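PDB 5T99: glycoside Hydrolase from Bacteroides uniformis, which probably hydrolyses galactosidic bonds in agarose-derived oligosaccharides, as a family 2 glycoside hydrolase that holds the sugar mimic galacto-isofagomine in its barrel pocket. Local coordinates for residues 456-461 against 469-474; 449-454 against 460-465; 344-349 against 414-419; 480-485 against 545-550. One frame throughout, in Å; residues are numbered along the deposited sequence.

Interaction 1 of 4, residues 456-461 against 469-474; sequences APFDNN and AGMNYK. With GIF (D-galacto-isofagomine), chain C.
The Phe458 ring meets Ala469 and Met471 at a slant, with neither residue squarely over a face nor in the ring plane. Its far end does the touching: Phe458 CE1 lies 4.1 Å from Ala469 CB, and Phe458 CZ 3.9 Å from Met471 CG. The two longer side chains cross at about a right angle. A bend at chi3 (84°) brings Met471 CE to 4.1 Å from Phe458 CE2. With Met471 SD 5.3 Å from the centroid of the Phe458 ring and 51° off the ring normal, this is an oblique Met-aromatic contact. The Tyr473 ring likewise meets the ligand obliquely, CE2 lying 4.0 Å from GIF C4, while its hydroxyl is hydrogen-bonded to Glu494 and Ser497. A phenylalanine here would probably leave Glu494 and Ser497 without this shared hydroxyl beside the ligand. Lys474 folds back so that NZ bonds Asn472 O at 3.0 Å, and also reaches Asn452 O. The contact closes a beta-alpha-beta unit of the TIM barrel: helix 456-459, between strands 447-451 and 468-472, sets Phe458 on the second strand, with Leu490 of strand 490-495 and Val481 of helix 478-484 completing the buried surround.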
# COMPACT_ATOMS: atom_id res chain seq x y z
N ALA A 456 3.76 -22.29 19.73
CA ALA A 456 4.76 -21.57 20.55
C ALA A 456 4.30 -20.25 21.21
O ALA A 456 4.15 -20.21 22.42
CB ALA A 456 6.06 -21.36 19.77
N PRO A 457 4.04 -19.19 20.42
CA PRO A 457 3.69 -17.90 21.04
C PRO A 457 2.39 -17.91 21.87
O PRO A 457 2.25 -17.08 22.78
CB PRO A 457 3.57 -16.95 19.85
CG PRO A 457 3.15 -17.83 18.73
CD PRO A 457 3.79 -19.17 18.96
N PHE A 458 1.47 -18.84 21.57
CA PHE A 458 0.28 -19.07 22.39
C PHE A 458 0.59 -19.75 23.73
O PHE A 458 -0.02 -19.40 24.77
CB PHE A 458 -0.76 -19.86 21.61
CG PHE A 458 -1.30 -19.10 20.44
CD1 PHE A 458 -2.35 -18.21 20.60
CD2 PHE A 458 -0.73 -19.23 19.18
CE1 PHE A 458 -2.83 -17.49 19.54
CE2 PHE A 458 -1.21 -18.49 18.11
CZ PHE A 458 -2.27 -17.62 18.29
N ASP A 459 1.51 -20.72 23.70
CA ASP A 459 1.96 -21.45 24.91
C ASP A 459 3.05 -20.71 25.70
O ASP A 459 3.21 -20.96 26.90
CB ASP A 459 2.49 -22.84 24.53
CG ASP A 459 1.41 -23.78 24.00
OD1 ASP A 459 0.20 -23.46 24.08
OD2 ASP A 459 1.78 -24.86 23.48
N ASN A 460 3.79 -19.83 25.02
CA ASN A 460 4.86 -19.06 25.63
C ASN A 460 4.43 -17.67 26.13
O ASN A 460 5.28 -16.78 26.29
CB ASN A 460 6.01 -18.90 24.63
CG ASN A 460 6.59 -20.23 24.16
OD1 ASN A 460 6.28 -21.28 24.70
ND2 ASN A 460 7.42 -20.17 23.13
N ASN A 461 3.13 -17.45 26.35
CA ASN A 461 2.63 -16.20 26.94
C ASN A 461 2.91 -14.95 26.08
O ASN A 461 2.93 -13.86 26.60
CB ASN A 461 3.22 -16.04 28.36
CG ASN A 461 2.46 -15.05 29.23
OD1 ASN A 461 1.22 -14.95 29.20
ND2 ASN A 461 3.21 -14.33 30.04
N ALA A 469 -4.73 -11.34 18.59
CA ALA A 469 -3.73 -12.25 18.04
C ALA A 469 -4.02 -12.59 16.56
O ALA A 469 -5.13 -13.02 16.22
CB ALA A 469 -3.68 -13.54 18.86
N GLY A 470 -3.03 -12.37 15.70
CA GLY A 470 -3.10 -12.79 14.31
C GLY A 470 -2.34 -14.09 14.07
O GLY A 470 -1.21 -14.22 14.52
N MET A 471 -2.96 -15.03 13.36
CA MET A 471 -2.29 -16.28 12.96
C MET A 471 -1.90 -16.27 11.48
O MET A 471 -2.72 -15.97 10.61
CB MET A 471 -3.20 -17.48 13.22
CG MET A 471 -3.59 -17.64 14.67
SD MET A 471 -4.59 -19.11 14.94
CE MET A 471 -3.32 -20.34 15.08
N ASN A 472 -0.64 -16.61 11.20
CA ASN A 472 -0.16 -16.77 9.83
C ASN A 472 -0.18 -18.23 9.40
O ASN A 472 0.55 -19.04 9.97
CB ASN A 472 1.26 -16.23 9.70
CG ASN A 472 1.32 -14.73 9.80
OD1 ASN A 472 0.38 -14.09 10.27
ND2 ASN A 472 2.42 -14.15 9.32
N TYR A 473 -1.04 -18.55 8.43
CA TYR A 473 -1.10 -19.87 7.77
C TYR A 473 -1.46 -21.04 8.69
O TYR A 473 -0.80 -22.09 8.64
CB TYR A 473 0.19 -20.16 7.01
CG TYR A 473 0.61 -19.01 6.13
CD1 TYR A 473 -0.05 -18.75 4.92
CD2 TYR A 473 1.67 -18.18 6.49
CE1 TYR A 473 0.33 -17.69 4.10
CE2 TYR A 473 2.05 -17.13 5.69
CZ TYR A 473 1.38 -16.90 4.49
OH TYR A 473 1.77 -15.86 3.71
N LYS A 474 -2.50 -20.87 9.50
CA LYS A 474 -2.90 -21.89 10.47
C LYS A 474 -4.41 -22.20 10.50
O LYS A 474 -4.97 -22.45 11.58
CB LYS A 474 -2.45 -21.46 11.88
CG LYS A 474 -0.96 -21.23 12.03
CD LYS A 474 -0.17 -22.52 11.95
CE LYS A 474 1.32 -22.23 12.06
NZ LYS A 474 1.86 -21.55 10.85
C GIF C . 6.00 -13.46 5.59
N GIF C . 5.31 -14.75 5.56
O GIF C . 5.03 -17.05 1.83
C1 GIF C . 5.95 -12.82 4.22
O1 GIF C . 7.76 -14.11 3.31
C2 GIF C . 6.38 -13.79 3.13
O2 GIF C . 6.81 -11.68 4.21
C3 GIF C . 5.55 -15.07 3.15
C4 GIF C . 5.61 -15.72 4.53
C5 GIF C . 6.03 -16.05 2.08

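Interaction 2 of 4, residues 449-454 against 460-465; sequences CGFNYY and NNMAQQ
Phe451 pushes the outer end of its ring between Met462 and Ala463, and nearly all the tight packing lies there. On one flank Phe451 CE1 is 3.7 Å from Met462 SD and 3.8 Å from Met462 CG. On the other, Phe451 CE2 is 3.7 Å from Ala463 CA and 3.8 Å from Ala463 CB, and Phe451 CZ is also close to that CA. The ring therefore packs on backbone as well as on side chain. Met462 SD lies 4.9 Å from the centroid of the Phe451 ring and 69° off its normal, an oblique Met-aromatic contact in which the sulfur lies well away from the ring axis. Met462 reaches it with CG anti to the backbone N (chi1 -180°), a run that continues extended until the chain bends at the thioether. All three residues are buried, and no hydrogen bond crosses between the segments.

The polar side is looser. Asn461, Gln464 and Gln465 are partly exposed, and none of them touches 449-454. Gln465 closes the turn from within: its NE2 bonds Asn461 O at 3.1 Å with an N-H...O angle of 163°, the oxygen lying almost in the amide plane of the glutamine. The backbone Gln465 N bonds Met462 O at 2.9 Å. Gln464 NE2 instead bonds Phe458 O of the preceding helix.

In the barrel, the loop 460-465 follows helix 456-459 and precedes strand 468-472, so the contact packs the connection against the end of its own preceding strand, 447-451. Met462 also touches Ala431 of helix 427-441, and both Phe451 and Met462 lie on Pro457 of helix 456-459.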
# COMPACT_ATOMS: atom_id res chain seq x y z
N CYS A 449 -0.25 -8.61 16.39
CA CYS A 449 0.99 -9.20 15.93
C CYS A 449 0.65 -10.40 15.05
O CYS A 449 -0.40 -11.02 15.22
CB CYS A 449 1.85 -9.64 17.14
SG CYS A 449 3.59 -10.00 16.77
N GLY A 450 1.53 -10.70 14.09
CA GLY A 450 1.31 -11.81 13.15
C GLY A 450 2.16 -13.01 13.52
O GLY A 450 3.39 -12.96 13.40
N PHE A 451 1.52 -14.09 13.99
CA PHE A 451 2.23 -15.27 14.50
C PHE A 451 2.23 -16.44 13.52
O PHE A 451 1.16 -16.97 13.18
CB PHE A 451 1.61 -15.74 15.81
CG PHE A 451 1.61 -14.69 16.90
CD1 PHE A 451 2.81 -14.18 17.37
CD2 PHE A 451 0.41 -14.23 17.45
CE1 PHE A 451 2.81 -13.22 18.39
CE2 PHE A 451 0.41 -13.28 18.46
CZ PHE A 451 1.62 -12.77 18.93
N ASN A 452 3.42 -16.84 13.08
CA ASN A 452 3.57 -18.03 12.20
C ASN A 452 3.93 -19.32 12.91
O ASN A 452 3.72 -20.40 12.34
CB ASN A 452 4.56 -17.78 11.06
CG ASN A 452 5.97 -17.46 11.54
OD1 ASN A 452 6.18 -16.95 12.64
ND2 ASN A 452 6.94 -17.73 10.67
N TYR A 453 4.48 -19.25 14.12
CA TYR A 453 4.76 -20.48 14.85
C TYR A 453 3.46 -20.87 15.57
O TYR A 453 2.66 -20.01 15.96
CB TYR A 453 5.92 -20.32 15.84
CG TYR A 453 7.29 -19.99 15.26
CD1 TYR A 453 7.48 -19.65 13.92
CD2 TYR A 453 8.41 -19.95 16.09
CE1 TYR A 453 8.74 -19.33 13.42
CE2 TYR A 453 9.67 -19.62 15.60
CZ TYR A 453 9.82 -19.31 14.27
OH TYR A 453 11.06 -18.97 13.77
N TYR A 454 3.23 -22.17 15.70
CA TYR A 454 2.11 -22.70 16.47
C TYR A 454 2.49 -24.08 17.07
O TYR A 454 2.94 -24.94 16.33
CB TYR A 454 0.85 -22.83 15.61
CG TYR A 454 -0.32 -23.31 16.42
CD1 TYR A 454 -1.17 -22.42 17.07
CD2 TYR A 454 -0.56 -24.67 16.59
CE1 TYR A 454 -2.22 -22.87 17.85
CE2 TYR A 454 -1.60 -25.14 17.37
CZ TYR A 454 -2.43 -24.23 18.00
OH TYR A 454 -3.48 -24.71 18.76
N ASN A 460 3.79 -19.83 25.02
CA ASN A 460 4.86 -19.06 25.63
C ASN A 460 4.43 -17.67 26.13
O ASN A 460 5.28 -16.78 26.29
CB ASN A 460 6.01 -18.90 24.63
CG ASN A 460 6.59 -20.23 24.16
OD1 ASN A 460 6.28 -21.28 24.70
ND2 ASN A 460 7.42 -20.17 23.13
N ASN A 461 3.13 -17.45 26.35
CA ASN A 461 2.63 -16.20 26.94
C ASN A 461 2.91 -14.95 26.08
O ASN A 461 2.93 -13.86 26.60
CB ASN A 461 3.22 -16.04 28.36
CG ASN A 461 2.46 -15.05 29.23
OD1 ASN A 461 1.22 -14.95 29.20
ND2 ASN A 461 3.21 -14.33 30.04
N MET A 462 3.11 -15.11 24.76
CA MET A 462 3.37 -13.98 23.84
C MET A 462 2.08 -13.41 23.26
O MET A 462 1.85 -12.20 23.32
CB MET A 462 4.32 -14.36 22.70
CG MET A 462 4.61 -13.21 21.75
SD MET A 462 5.83 -13.56 20.45
CE MET A 462 7.36 -13.30 21.34
N ALA A 463 1.27 -14.27 22.66
CA ALA A 463 -0.04 -13.90 22.08
C ALA A 463 -0.95 -13.11 23.05
O ALA A 463 -1.74 -12.27 22.62
CB ALA A 463 -0.76 -15.15 21.60
N GLN A 464 -0.78 -13.35 24.34
CA GLN A 464 -1.55 -12.68 25.37
C GLN A 464 -1.10 -11.24 25.66
O GLN A 464 -1.79 -10.52 26.36
CB GLN A 464 -1.51 -13.51 26.67
CG GLN A 464 -2.20 -14.88 26.60
CD GLN A 464 -1.39 -15.97 25.89
OE1 GLN A 464 -0.21 -15.80 25.57
NE2 GLN A 464 -2.04 -17.10 25.64
N GLN A 465 0.06 -10.83 25.15
CA GLN A 465 0.61 -9.50 25.42
C GLN A 465 0.10 -8.42 24.48
O GLN A 465 0.31 -7.25 24.74
CB GLN A 465 2.13 -9.54 25.31
CG GLN A 465 2.81 -10.54 26.21
CD GLN A 465 2.49 -10.34 27.68
OE1 GLN A 465 2.37 -9.22 28.17
NE2 GLN A 465 2.32 -11.45 28.38

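Interaction 3 of 4, residues 344-349 against 414-419; sequences AIRTSH and IGNEIL. With GIF (D-galacto-isofagomine), chain C; EDO (1,2-ethanediol), chain P.
Asn416 is gripped from two directions, by the guanidinium of Arg346 at its oxygen and by the ring of His349 across its amide. CG of the asparagine stands anti to the backbone N (chi1 167°), which sets OD1 against the Arg346 guanidinium and the flat of the amide against the His349 ring. Arg346 runs extended from CG to NE, and its NH2 gives a nearly straight bond to Asn416 OD1, 2.9 Å and 172°. The oxygen sits in the guanidinium plane, but the donor is tilted out of the asparagine's carbonyl plane. The same NH2 makes a salt bridge to Glu370, and NH1 one to Glu494, so the guanidinium is fixed against rotation.

With CG beside the backbone N, and a cis peptide before it, His349 lays its ring on the Asn416 amide, the planes 13° apart. Asn416 ND2 lies 3.2 Å above the plane of the His349 ring, over the centre, and Asn416 CG is 3.1 Å from His349 ND1. Ser348 CB packs on the opposite face, toward the rim.

Strands 344-346 and 409-416 are the second and fourth of the TIM barrel. An Asn-Glu pair at the end of the fourth strand is where relatives in clan GH-A carry the acid/base, consistent with such a role for Glu417.

The ligand meets two of these side chains. His349 NE2 is hydrogen-bonded to GIF O2 at 2.7 Å, near the ring plane, and ND1 is occupied by Glu370. Extended beyond CG, Glu417 brings OE2 to 3.1 Å from GIF N, a weak bond. Asn416 ND2 bonds Asp373.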
# COMPACT_ATOMS: atom_id res chain seq x y z
N ALA A 344 -9.94 -4.26 3.61
CA ALA A 344 -8.92 -4.16 4.66
C ALA A 344 -7.51 -4.42 4.14
O ALA A 344 -7.32 -5.21 3.23
CB ALA A 344 -9.25 -5.11 5.79
N ILE A 345 -6.54 -3.73 4.73
CA ILE A 345 -5.14 -3.79 4.31
C ILE A 345 -4.28 -4.09 5.53
O ILE A 345 -4.47 -3.50 6.59
CB ILE A 345 -4.65 -2.45 3.70
CG1 ILE A 345 -5.60 -1.92 2.62
CG2 ILE A 345 -3.24 -2.61 3.14
CD1 ILE A 345 -5.67 -2.74 1.35
N ARG A 346 -3.31 -4.99 5.38
CA ARG A 346 -2.24 -5.18 6.37
C ARG A 346 -0.97 -4.63 5.75
O ARG A 346 -0.60 -5.09 4.68
CB ARG A 346 -2.07 -6.67 6.68
CG ARG A 346 -0.91 -7.01 7.60
CD ARG A 346 -1.11 -8.35 8.33
NE ARG A 346 0.04 -8.68 9.17
CZ ARG A 346 1.02 -9.54 8.87
NH1 ARG A 346 1.03 -10.27 7.75
NH2 ARG A 346 2.03 -9.70 9.73
N THR A 347 -0.29 -3.67 6.40
CA THR A 347 0.92 -3.05 5.82
C THR A 347 2.20 -3.88 6.07
O THR A 347 3.15 -3.45 6.73
CB THR A 347 1.12 -1.56 6.22
OG1 THR A 347 1.60 -1.43 7.56
CG2 THR A 347 -0.16 -0.79 6.07
N SER A 348 2.19 -5.08 5.51
CA SER A 348 3.33 -5.99 5.56
C SER A 348 4.61 -5.33 5.03
O SER A 348 4.57 -4.84 3.90
CB SER A 348 3.02 -7.17 4.65
OG SER A 348 2.58 -6.67 3.39
N HIS A 349 5.71 -5.25 5.78
CA HIS A 349 5.82 -5.44 7.24
C HIS A 349 6.58 -4.22 7.80
O HIS A 349 7.72 -4.32 8.29
CB HIS A 349 6.57 -6.73 7.59
CG HIS A 349 6.03 -7.94 6.92
ND1 HIS A 349 4.85 -8.54 7.31
CD2 HIS A 349 6.50 -8.69 5.89
CE1 HIS A 349 4.62 -9.60 6.54
NE2 HIS A 349 5.60 -9.70 5.67
N ILE A 414 2.74 -4.91 15.99
CA ILE A 414 4.09 -4.71 16.54
C ILE A 414 5.18 -5.55 15.87
O ILE A 414 6.38 -5.28 16.05
CB ILE A 414 4.17 -4.95 18.07
CG1 ILE A 414 3.60 -6.32 18.47
CG2 ILE A 414 3.46 -3.82 18.81
CD1 ILE A 414 3.96 -6.75 19.87
N GLY A 415 4.80 -6.55 15.10
CA GLY A 415 5.76 -7.37 14.41
C GLY A 415 5.13 -8.45 13.57
O GLY A 415 3.94 -8.77 13.71
N ASN A 416 5.94 -9.02 12.70
CA ASN A 416 5.53 -10.12 11.84
C ASN A 416 6.49 -11.29 11.94
O ASN A 416 7.69 -11.13 11.67
CB ASN A 416 5.47 -9.65 10.40
CG ASN A 416 5.35 -10.80 9.43
OD1 ASN A 416 4.29 -11.42 9.33
ND2 ASN A 416 6.44 -11.11 8.73
N GLU A 417 5.96 -12.45 12.31
CA GLU A 417 6.71 -13.73 12.32
C GLU A 417 8.05 -13.66 13.06
O GLU A 417 9.02 -14.28 12.66
CB GLU A 417 6.94 -14.23 10.88
CG GLU A 417 5.66 -14.41 10.09
CD GLU A 417 5.85 -15.16 8.79
OE1 GLU A 417 6.93 -15.05 8.16
OE2 GLU A 417 4.91 -15.85 8.38
N ILE A 418 8.09 -12.89 14.14
CA ILE A 418 9.35 -12.64 14.85
C ILE A 418 9.91 -13.89 15.53
O ILE A 418 9.15 -14.73 16.02
CB ILE A 418 9.25 -11.45 15.83
CG1 ILE A 418 8.38 -11.75 17.08
CG2 ILE A 418 8.86 -10.18 15.09
CD1 ILE A 418 6.88 -11.95 16.91
N LEU A 419 11.23 -14.03 15.54
CA LEU A 419 11.89 -15.24 16.07
C LEU A 419 11.69 -15.45 17.59
O LEU A 419 11.75 -16.58 18.08
CB LEU A 419 13.38 -15.26 15.70
CG LEU A 419 13.71 -15.85 14.32
CD1 LEU A 419 12.75 -15.40 13.22
CD2 LEU A 419 15.15 -15.54 13.94
C GIF C . 6.00 -13.46 5.59
N GIF C . 5.31 -14.75 5.56
O GIF C . 5.03 -17.05 1.83
C1 GIF C . 5.95 -12.82 4.22
O1 GIF C . 7.76 -14.11 3.31
C2 GIF C . 6.38 -13.79 3.13
O2 GIF C . 6.81 -11.68 4.21
C3 GIF C . 5.55 -15.07 3.15
C4 GIF C . 5.61 -15.72 4.53
C5 GIF C . 6.03 -16.05 2.08
C1 EDO P . 4.68 -19.54 7.82
O1 EDO P . 4.33 -20.57 8.77
C2 EDO P . 6.17 -19.56 7.50
O2 EDO P . 6.54 -18.29 6.95

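Interaction 4 of 4, residues 480-485 against 545-550; sequences EVQRLY and PRFMGE
Gln482, on helix 478-484 of the TIM barrel, faces Arg546 and Phe547 in the run that leads into the barrel strand 549-552. Packing on the Phe547 ring comes first. The apolar Val481 CG1 approaches it at the edge, 4.2 Å from Phe547 CZ, while Gln482 CD lies at the edge in the ring plane and Gln482 NE2 comes obliquely to 3.7 Å from Phe547 CE2. Amide and ring planes are 69° apart, and Tyr478 stacks on the same ring.

Van der Waals contact with the arginine comes next. The two side chains approach from opposite directions, and a bend at chi3 (49°) curls Arg546 round Gln482 OE1, which lies 3.4 Å from Arg546 CB and 3.5 Å from Arg546 CD. Arg546 NE is paired in a salt bridge with Asp298, and Gln482 NE2 donates to Tyr478 O. Replacing this glutamine by an alanine is likely to open a gap beside the Arg546 chain and leave the water on the Arg546 backbone N without its acceptor on the helix.

Polar linkage across the segments goes through water. Water 2 donates to Tyr485 O and accepts from Arg546 NH2 at 2.9 Å. Water 1 donates to Gln482 OE1 at 2.7 Å and accepts from the backbone Arg546 N at 2.9 Å.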
# COMPACT_ATOMS: atom_id res chain seq x y z
N GLU A 480 -8.66 -25.55 17.36
CA GLU A 480 -7.87 -25.95 18.53
C GLU A 480 -7.42 -24.75 19.38
O GLU A 480 -7.51 -24.80 20.61
CB GLU A 480 -6.67 -26.81 18.12
CG GLU A 480 -5.74 -27.17 19.28
CD GLU A 480 -4.61 -28.10 18.88
OE1 GLU A 480 -3.48 -27.61 18.67
OE2 GLU A 480 -4.85 -29.32 18.80
N VAL A 481 -6.94 -23.68 18.74
CA VAL A 481 -6.47 -22.51 19.50
C VAL A 481 -7.59 -21.83 20.29
O VAL A 481 -7.32 -21.28 21.34
CB VAL A 481 -5.72 -21.48 18.62
CG1 VAL A 481 -6.68 -20.64 17.78
CG2 VAL A 481 -4.82 -20.60 19.47
N GLN A 482 -8.81 -21.88 19.76
CA GLN A 482 -10.01 -21.39 20.48
C GLN A 482 -10.40 -22.26 21.69
O GLN A 482 -10.91 -21.74 22.68
CB GLN A 482 -11.21 -21.25 19.53
CG GLN A 482 -11.04 -20.21 18.44
CD GLN A 482 -12.18 -20.22 17.43
OE1 GLN A 482 -13.21 -19.55 17.61
NE2 GLN A 482 -11.99 -20.97 16.34
N ARG A 483 -10.20 -23.58 21.59
CA ARG A 483 -10.37 -24.47 22.74
C ARG A 483 -9.36 -24.16 23.85
O ARG A 483 -9.73 -24.04 25.02
CB ARG A 483 -10.19 -25.95 22.34
CG ARG A 483 -11.46 -26.68 21.93
CD ARG A 483 -11.22 -28.19 21.87
NE ARG A 483 -10.19 -28.59 20.88
CZ ARG A 483 -10.35 -28.63 19.55
NH1 ARG A 483 -11.50 -28.27 18.97
NH2 ARG A 483 -9.33 -29.02 18.77
N LEU A 484 -8.09 -24.06 23.47
CA LEU A 484 -7.00 -23.89 24.41
C LEU A 484 -6.92 -22.48 25.00
O LEU A 484 -6.54 -22.31 26.16
CB LEU A 484 -5.65 -24.26 23.76
CG LEU A 484 -5.50 -25.71 23.25
CD1 LEU A 484 -4.20 -25.91 22.47
CD2 LEU A 484 -5.60 -26.70 24.40
N TYR A 485 -7.27 -21.48 24.20
CA TYR A 485 -7.12 -20.07 24.59
C TYR A 485 -8.39 -19.34 24.20
O TYR A 485 -8.38 -18.52 23.30
CB TYR A 485 -5.86 -19.47 23.94
CG TYR A 485 -4.60 -20.18 24.36
CD1 TYR A 485 -4.01 -19.91 25.58
CD2 TYR A 485 -4.03 -21.18 23.55
CE1 TYR A 485 -2.87 -20.58 25.99
CE2 TYR A 485 -2.89 -21.87 23.96
CZ TYR A 485 -2.31 -21.56 25.18
OH TYR A 485 -1.20 -22.20 25.61
N PRO A 545 -16.51 -18.69 13.01
CA PRO A 545 -17.06 -17.32 12.93
C PRO A 545 -16.43 -16.26 13.86
O PRO A 545 -16.54 -15.07 13.58
CB PRO A 545 -18.55 -17.50 13.29
CG PRO A 545 -18.65 -18.82 13.96
CD PRO A 545 -17.54 -19.67 13.42
N ARG A 546 -15.80 -16.69 14.95
CA ARG A 546 -15.09 -15.77 15.85
C ARG A 546 -13.89 -15.11 15.18
O ARG A 546 -13.53 -14.00 15.54
CB ARG A 546 -14.66 -16.48 17.16
CG ARG A 546 -15.83 -16.90 18.06
CD ARG A 546 -15.39 -17.49 19.41
NE ARG A 546 -14.41 -16.62 20.07
CZ ARG A 546 -13.31 -17.00 20.73
NH1 ARG A 546 -12.98 -18.28 20.89
NH2 ARG A 546 -12.51 -16.07 21.25
N PHE A 547 -13.26 -15.81 14.24
CA PHE A 547 -12.14 -15.23 13.49
C PHE A 547 -12.65 -14.01 12.71
O PHE A 547 -13.65 -14.09 12.00
CB PHE A 547 -11.44 -16.25 12.59
CG PHE A 547 -10.32 -16.99 13.28
CD1 PHE A 547 -9.00 -16.84 12.87
CD2 PHE A 547 -10.58 -17.82 14.38
CE1 PHE A 547 -7.98 -17.49 13.53
CE2 PHE A 547 -9.55 -18.47 15.05
CZ PHE A 547 -8.25 -18.31 14.62
N MET A 548 -11.94 -12.89 12.87
CA MET A 548 -12.40 -11.59 12.37
C MET A 548 -12.25 -11.47 10.87
O MET A 548 -12.90 -10.60 10.25
CB MET A 548 -11.63 -10.45 13.03
CG MET A 548 -11.80 -10.39 14.55
SD MET A 548 -10.66 -9.21 15.28
CE MET A 548 -10.94 -9.54 17.02
N GLY A 549 -11.39 -12.31 10.29
CA GLY A 549 -11.17 -12.36 8.84
C GLY A 549 -9.77 -12.83 8.48
O GLY A 549 -9.08 -13.44 9.30
N GLU A 550 -9.36 -12.50 7.26
CA GLU A 550 -8.07 -12.89 6.73
C GLU A 550 -7.36 -11.76 6.01
O GLU A 550 -7.99 -10.80 5.56
CB GLU A 550 -8.23 -14.07 5.78
CG GLU A 550 -9.06 -13.80 4.53
CD GLU A 550 -9.03 -14.98 3.56
OE1 GLU A 550 -7.91 -15.45 3.25
OE2 GLU A 550 -10.11 -15.42 3.11
O HOH W 1 -15.28 -19.42 15.89
O HOH W 2 -10.06 -17.61 21.46

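How the interactions relate
Interactions 1 and 2, with centres 4 Å apart, form one continuous core: Phe451 N bonds Gly470 O (2.8 Å), and Phe458 CD1 packs on Ala463 CB (3.6 Å). Interaction 4 extends this core outward, Met471 SD lying 3.8 Å from Phe547 CZ. Interaction 3 lies on the ligand side, its centre 13 Å from that of interaction 1 and 19 Å from that of interaction 4, which it does not touch. It joins interaction 2 through the neighbouring strands, Gly450 O meeting Glu417 N at 2.8 Å. Interactions 1 and 3 both reach galacto-isofagomine, through Tyr473 and through His349 and Glu417, and Asn472 ND2 links them 3.2 Å from Glu417 OE2.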